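Local coordinates for Non-structural protein 3 (Porcine deltacoronavirus, PDB 6LN0) that carries a macro domain and a papain-like protease domain preceded by a probable ubiquitin-like domain, and probably cleaves the viral polyprotein, at residues V170-D175 against T180-T185; N219-L224 against Q229-Y234. One frame throughout, in Å; residues are numbered along the deposited sequence.

Contacts 1 and 2 follow one another along the chain, and all four segments belong to the papain-like protease part of the protein. Contact 1 pairs the strands of the hairpin 168-173/180-184, part of what is probably the ubiquitin-like domain; contact 2 packs helix 215-223 on helix 228-237, probably at the start of the protease thumb. Their centres lie 19 Å apart, and although their nearest atoms come within about 5 Å they do not touch. Strand 209-212, which pairs with strand 168-173 of contact 1, leads almost directly into the first helix of contact 2. The zinc site of Cys334, Cys335, Cys360 and Cys363 is built from much later parts of the chain.

Contact 1: residues V170-D175 against T180-T185; sequences VRTTTD and TTKALT
Val170 and Lys182 face each other as an antiparallel hydrogen-bonded pair: Val170 N gives its proton to Lys182 O at 2.6 Å, and Lys182 N returns the bond to Val170 O at 2.7 Å. The valine is buried, and its branched side chain suits a strand that must fill an interior. With CG1 opposite the backbone N (chi1 -177°), CG2 is set beside that N and meets Leu184 CD1 at 4.0 Å, the two side chains lying nearly at right angles. Leu194 and Pro204 also pack on Val170. Arg171 turns to the other face of the sheet with Thr181, its partner in a non-hydrogen-bonded pair whose CA atoms are 4.3 Å apart. Bent at chi3, the arginine brings NE to Thr181 OG1 at 3.1 Å, a bond well off straight (142°) with the hydroxyl tilted out of the guanidinium plane. A long polar chain suits this partly exposed face, where CG and CD pass near the same hydroxyl on the way to the guanidinium. Strand 180-184 is an outer strand of the four-stranded sheet, strand 168-173 pairing on its other side with 209-212; with helix 186-192 following the hairpin, the order is consistent with the beta-grasp fold of a ubiquitin-like domain. Next, Thr172 closes another hydrogen-bonded pair: its N reaches Thr180 O, and its O takes the proton of Thr180 N, both at 2.8 Å. Lys182 runs extended across the threonine, with CE 3.4 Å from Thr172 OG1, and both polar ends approach Glu212 OE1 through weak interactions. Past the strand pairing, Thr173 OG1 accepts from Asp175 N at 2.9 Å in an ST turn that starts the connection, while the same hydroxyl is also bonded to Gln178 O.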
loop_
_atom_site.group_PDB
_atom_site.type_symbol
_atom_site.label_atom_id
_atom_site.label_comp_id
_atom_site.label_asym_id
_atom_site.label_seq_id
_atom_site.Cartn_x
_atom_site.Cartn_y
_atom_site.Cartn_z
ATOM N N VAL A 170 -8.949 -5.898 -4.231
ATOM C CA VAL A 170 -7.772 -5.046 -4.130
ATOM C C VAL A 170 -6.672 -5.588 -5.034
ATOM O O VAL A 170 -6.369 -6.785 -4.995
ATOM C CB VAL A 170 -7.257 -4.964 -2.684
ATOM C CG1 VAL A 170 -6.062 -3.997 -2.611
ATOM C CG2 VAL A 170 -8.373 -4.556 -1.746
ATOM N N ARG A 171 -6.062 -4.708 -5.831
ATOM C CA ARG A 171 -4.897 -5.054 -6.641
ATOM C C ARG A 171 -3.645 -4.623 -5.899
ATOM O O ARG A 171 -3.528 -3.460 -5.502
ATOM C CB ARG A 171 -4.955 -4.387 -8.014
ATOM C CG ARG A 171 -6.303 -4.563 -8.706
ATOM C CD ARG A 171 -6.171 -4.529 -10.206
ATOM N NE ARG A 171 -5.451 -5.695 -10.720
ATOM C CZ ARG A 171 -4.976 -5.808 -11.964
ATOM N NH1 ARG A 171 -5.131 -4.818 -12.838
ATOM N NH2 ARG A 171 -4.333 -6.917 -12.332
ATOM N N THR A 172 -2.716 -5.560 -5.714
ATOM C CA THR A 172 -1.547 -5.359 -4.877
ATOM C C THR A 172 -0.317 -5.929 -5.563
ATOM O O THR A 172 -0.418 -6.808 -6.427
ATOM C CB THR A 172 -1.670 -6.046 -3.505
ATOM O OG1 THR A 172 -1.321 -7.432 -3.636
ATOM C CG2 THR A 172 -3.059 -5.935 -2.958
ATOM N N THR A 173 0.854 -5.455 -5.121
ATOM C CA THR A 173 2.116 -5.960 -5.633
ATOM C C THR A 173 3.176 -5.801 -4.548
ATOM O O THR A 173 3.064 -4.937 -3.672
ATOM C CB THR A 173 2.522 -5.216 -6.941
ATOM O OG1 THR A 173 3.761 -5.732 -7.458
ATOM C CG2 THR A 173 2.687 -3.697 -6.702
ATOM N N THR A 174 4.201 -6.644 -4.598
ATOM C CA THR A 174 5.408 -6.398 -3.815
ATOM C C THR A 174 6.555 -5.898 -4.693
ATOM O O THR A 174 7.641 -5.602 -4.183
ATOM C CB THR A 174 5.817 -7.672 -3.051
ATOM O OG1 THR A 174 6.311 -8.649 -3.968
ATOM C CG2 THR A 174 4.618 -8.273 -2.311
ATOM N N ASP A 175 6.263 -5.652 -5.966
ATOM C CA ASP A 175 7.129 -5.932 -7.100
ATOM C C ASP A 175 7.151 -4.815 -8.143
ATOM O O ASP A 175 8.186 -4.509 -8.742
ATOM C CB ASP A 175 6.599 -7.202 -7.785
ATOM C CG ASP A 175 7.661 -8.212 -8.001
ATOM O OD1 ASP A 175 8.802 -7.886 -7.650
ATOM O OD2 ASP A 175 7.367 -9.315 -8.524
ATOM N N THR A 180 -1.167 -8.926 -8.014
ATOM C CA THR A 180 -2.123 -9.894 -7.507
ATOM C C THR A 180 -3.394 -9.187 -7.082
ATOM O O THR A 180 -3.339 -8.207 -6.334
ATOM C CB THR A 180 -1.560 -10.679 -6.340
ATOM O OG1 THR A 180 -0.434 -11.423 -6.795
ATOM C CG2 THR A 180 -2.617 -11.668 -5.828
ATOM N N THR A 181 -4.526 -9.709 -7.544
ATOM C CA THR A 181 -5.846 -9.201 -7.202
ATOM C C THR A 181 -6.429 -10.049 -6.077
ATOM O O THR A 181 -6.599 -11.258 -6.240
ATOM C CB THR A 181 -6.765 -9.244 -8.423
ATOM O OG1 THR A 181 -6.174 -8.499 -9.501
ATOM C CG2 THR A 181 -8.140 -8.687 -8.076
ATOM N N LYS A 182 -6.739 -9.414 -4.952
ATOM C CA LYS A 182 -7.226 -10.099 -3.761
ATOM C C LYS A 182 -8.616 -9.602 -3.381
ATOM O O LYS A 182 -8.987 -8.458 -3.666
ATOM C CB LYS A 182 -6.281 -9.887 -2.582
ATOM C CG LYS A 182 -4.824 -9.692 -2.983
ATOM C CD LYS A 182 -3.890 -9.825 -1.791
ATOM C CE LYS A 182 -2.508 -10.302 -2.212
ATOM N NZ LYS A 182 -1.746 -10.989 -1.112
ATOM N N ALA A 183 -9.384 -10.479 -2.733
ATOM C CA ALA A 183 -10.624 -10.110 -2.056
ATOM C C ALA A 183 -10.318 -10.059 -0.568
ATOM O O ALA A 183 -10.046 -11.093 0.044
ATOM C CB ALA A 183 -11.730 -11.121 -2.342
ATOM N N LEU A 184 -10.334 -8.871 0.019
ATOM C CA LEU A 184 -9.883 -8.722 1.395
ATOM C C LEU A 184 -11.039 -8.315 2.293
ATOM O O LEU A 184 -11.930 -7.568 1.872
ATOM C CB LEU A 184 -8.764 -7.683 1.504
ATOM C CG LEU A 184 -7.440 -7.962 0.787
ATOM C CD1 LEU A 184 -6.509 -6.773 0.956
ATOM C CD2 LEU A 184 -6.779 -9.225 1.298
ATOM N N THR A 185 -11.028 -8.826 3.530
ATOM C CA THR A 185 -11.953 -8.342 4.543
ATOM C C THR A 185 -11.420 -7.035 5.114
ATOM O O THR A 185 -10.217 -6.774 5.059
ATOM C CB THR A 185 -12.138 -9.373 5.663
ATOM O OG1 THR A 185 -11.154 -9.172 6.685
ATOM C CG2 THR A 185 -12.011 -10.787 5.136
#

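Contact 2: residues N219-L224 against Q229-Y234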
loop_
_atom_site.group_PDB
_atom_site.type_symbol
_atom_site.label_atom_id
_atom_site.label_comp_id
_atom_site.label_asym_id
_atom_site.label_seq_id
_atom_site.Cartn_x
_atom_site.Cartn_y
_atom_site.Cartn_z
ATOM N N ASN A 219 12.613 -4.934 4.279
ATOM C CA ASN A 219 14.043 -5.231 4.297
ATOM C C ASN A 219 14.722 -4.793 3.003
ATOM O O ASN A 219 15.879 -4.351 3.032
ATOM C CB ASN A 219 14.286 -6.713 4.563
ATOM C CG ASN A 219 14.010 -7.087 6.014
ATOM O OD1 ASN A 219 14.924 -7.486 6.729
ATOM N ND2 ASN A 219 12.757 -6.937 6.458
ATOM N N GLN A 220 14.016 -4.893 1.869
ATOM C CA GLN A 220 14.577 -4.488 0.583
ATOM C C GLN A 220 14.820 -2.980 0.543
ATOM O O GLN A 220 15.915 -2.531 0.191
ATOM C CB GLN A 220 13.654 -4.919 -0.559
ATOM C CG GLN A 220 13.774 -6.389 -0.973
ATOM C CD GLN A 220 14.956 -6.649 -1.888
ATOM O OE1 GLN A 220 16.037 -7.017 -1.428
ATOM N NE2 GLN A 220 14.763 -6.447 -3.195
ATOM N N ALA A 221 13.813 -2.187 0.919
ATOM C CA ALA A 221 13.993 -0.747 1.053
ATOM C C ALA A 221 15.209 -0.415 1.904
ATOM O O ALA A 221 16.073 0.374 1.494
ATOM C CB ALA A 221 12.745 -0.118 1.662
ATOM N N LYS A 222 15.315 -1.032 3.089
ATOM C CA LYS A 222 16.411 -0.674 3.979
ATOM C C LYS A 222 17.758 -1.145 3.433
ATOM O O LYS A 222 18.775 -0.479 3.653
ATOM C CB LYS A 222 16.170 -1.215 5.397
ATOM C CG LYS A 222 15.248 -0.326 6.273
ATOM C CD LYS A 222 13.740 -0.561 5.931
ATOM C CE LYS A 222 12.781 0.550 6.382
ATOM N NZ LYS A 222 12.899 1.818 5.569
ATOM N N GLU A 223 17.794 -2.258 2.699
ATOM C CA GLU A 223 19.054 -2.649 2.083
ATOM C C GLU A 223 19.537 -1.594 1.094
ATOM O O GLU A 223 20.749 -1.407 0.921
ATOM C CB GLU A 223 18.900 -3.995 1.390
ATOM C CG GLU A 223 19.401 -5.150 2.230
ATOM C CD GLU A 223 19.791 -6.357 1.394
ATOM O OE1 GLU A 223 19.800 -6.238 0.150
ATOM O OE2 GLU A 223 20.091 -7.426 1.979
ATOM N N LEU A 224 18.598 -0.897 0.452
ATOM C CA LEU A 224 18.851 0.122 -0.557
ATOM C C LEU A 224 18.873 1.533 0.014
ATOM O O LEU A 224 19.077 2.482 -0.748
ATOM C CB LEU A 224 17.785 0.047 -1.661
ATOM C CG LEU A 224 17.886 -1.145 -2.608
ATOM C CD1 LEU A 224 16.840 -1.071 -3.716
ATOM C CD2 LEU A 224 19.271 -1.234 -3.202
ATOM N N GLN A 229 8.238 5.755 0.136
ATOM C CA GLN A 229 8.032 6.636 -1.007
ATOM C C GLN A 229 9.128 6.414 -2.043
ATOM O O GLN A 229 8.855 6.147 -3.221
ATOM C CB GLN A 229 8.031 8.101 -0.563
ATOM C CG GLN A 229 6.801 8.553 0.176
ATOM C CD GLN A 229 6.952 8.460 1.690
ATOM O OE1 GLN A 229 7.428 7.445 2.229
ATOM N NE2 GLN A 229 6.546 9.521 2.387
ATOM N N GLN A 230 10.384 6.492 -1.601
ATOM C CA GLN A 230 11.494 6.276 -2.508
ATOM C C GLN A 230 11.455 4.875 -3.088
ATOM O O GLN A 230 11.753 4.676 -4.270
ATOM C CB GLN A 230 12.812 6.527 -1.785
ATOM C CG GLN A 230 12.911 7.914 -1.205
ATOM C CD GLN A 230 14.222 8.138 -0.500
ATOM O OE1 GLN A 230 14.522 7.473 0.490
ATOM N NE2 GLN A 230 15.027 9.067 -1.018
ATOM N N TYR A 231 11.088 3.889 -2.279
ATOM C CA TYR A 231 11.145 2.521 -2.771
ATOM C C TYR A 231 10.142 2.316 -3.899
ATOM O O TYR A 231 10.433 1.637 -4.886
ATOM C CB TYR A 231 10.894 1.537 -1.626
ATOM C CG TYR A 231 11.171 0.116 -2.017
ATOM C CD1 TYR A 231 12.450 -0.294 -2.330
ATOM C CD2 TYR A 231 10.147 -0.800 -2.118
ATOM C CE1 TYR A 231 12.697 -1.586 -2.717
ATOM C CE2 TYR A 231 10.387 -2.094 -2.502
ATOM C CZ TYR A 231 11.648 -2.490 -2.785
ATOM O OH TYR A 231 11.867 -3.791 -3.167
ATOM N N CYS A 232 8.958 2.914 -3.772
ATOM C CA CYS A 232 7.968 2.852 -4.838
ATOM C C CYS A 232 8.511 3.471 -6.103
ATOM O O CYS A 232 8.437 2.863 -7.187
ATOM C CB CYS A 232 6.700 3.586 -4.410
ATOM S SG CYS A 232 5.644 2.664 -3.333
ATOM N N VAL A 233 9.064 4.688 -5.980
ATOM C CA VAL A 233 9.686 5.327 -7.124
ATOM C C VAL A 233 10.722 4.397 -7.735
ATOM O O VAL A 233 10.805 4.234 -8.964
ATOM C CB VAL A 233 10.314 6.666 -6.705
ATOM C CG1 VAL A 233 11.156 7.245 -7.853
ATOM C CG2 VAL A 233 9.244 7.663 -6.206
ATOM N N TYR A 234 11.484 3.723 -6.881
ATOM C CA TYR A 234 12.519 2.821 -7.369
ATOM C C TYR A 234 11.916 1.690 -8.186
ATOM O O TYR A 234 12.372 1.399 -9.297
ATOM C CB TYR A 234 13.316 2.265 -6.192
ATOM C CG TYR A 234 14.115 1.039 -6.535
ATOM C CD1 TYR A 234 15.274 1.157 -7.291
ATOM C CD2 TYR A 234 13.729 -0.245 -6.089
ATOM C CE1 TYR A 234 16.046 0.050 -7.615
ATOM C CE2 TYR A 234 14.515 -1.387 -6.419
ATOM C CZ TYR A 234 15.679 -1.204 -7.199
ATOM O OH TYR A 234 16.507 -2.240 -7.577
#
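Tyr231 and Tyr234 both hold CG opposite the backbone N (chi1 -170° and 163°), which sends the two rings, one helical turn apart, from helix 228-237 toward segment 219-224. Leu224 has its CG turned away from its own carbonyl carbon, and this brings CD1 up to both rings, over the face of Tyr234 and off the edge of Tyr231. The methyl makes a CH-pi contact with Tyr234, 3.8 Å from the ring centroid and 22° off the normal, with Tyr234 CE2 the closest ring atom. Toward Tyr231 the same CD1 stays near the ring plane, 4.3 Å from CE1. A leucine suits this buried spot: a branched apolar end can lay a methyl on the Tyr234 face and still border Tyr231. One turn earlier, Ala221 lies against Tyr231: its backbone N sits over a face of the ring, its CA is 3.7 Å from Tyr231 CD1, and its CB is 4.0 Å from the same carbon. The small side chain lets the backbones draw near, the CA atoms of Ala221 and Tyr231 being only 5.8 Å apart. At the far end of that ring, Gln220 CB touches Tyr231 OH at 3.4 Å, an oblique approach. The glutamine chain bends at chi2, and its amide plane stands nearly perpendicular to the phenol ring, with no hydrogen bond between them; its polar end suits this partly exposed margin. No hydrogen bond crosses between the segments, and the packing is carried by carbon and ring surfaces. Leu226 of the connecting loop touches both tyrosines, Ile280 and Leu283 pack on Leu224, and helix 293-302 lies against Tyr234. Coming straight after the probable ubiquitin-like sheet, this helix pair is consistent with the start of the helical thumb, as in other coronaviral papain-like proteases.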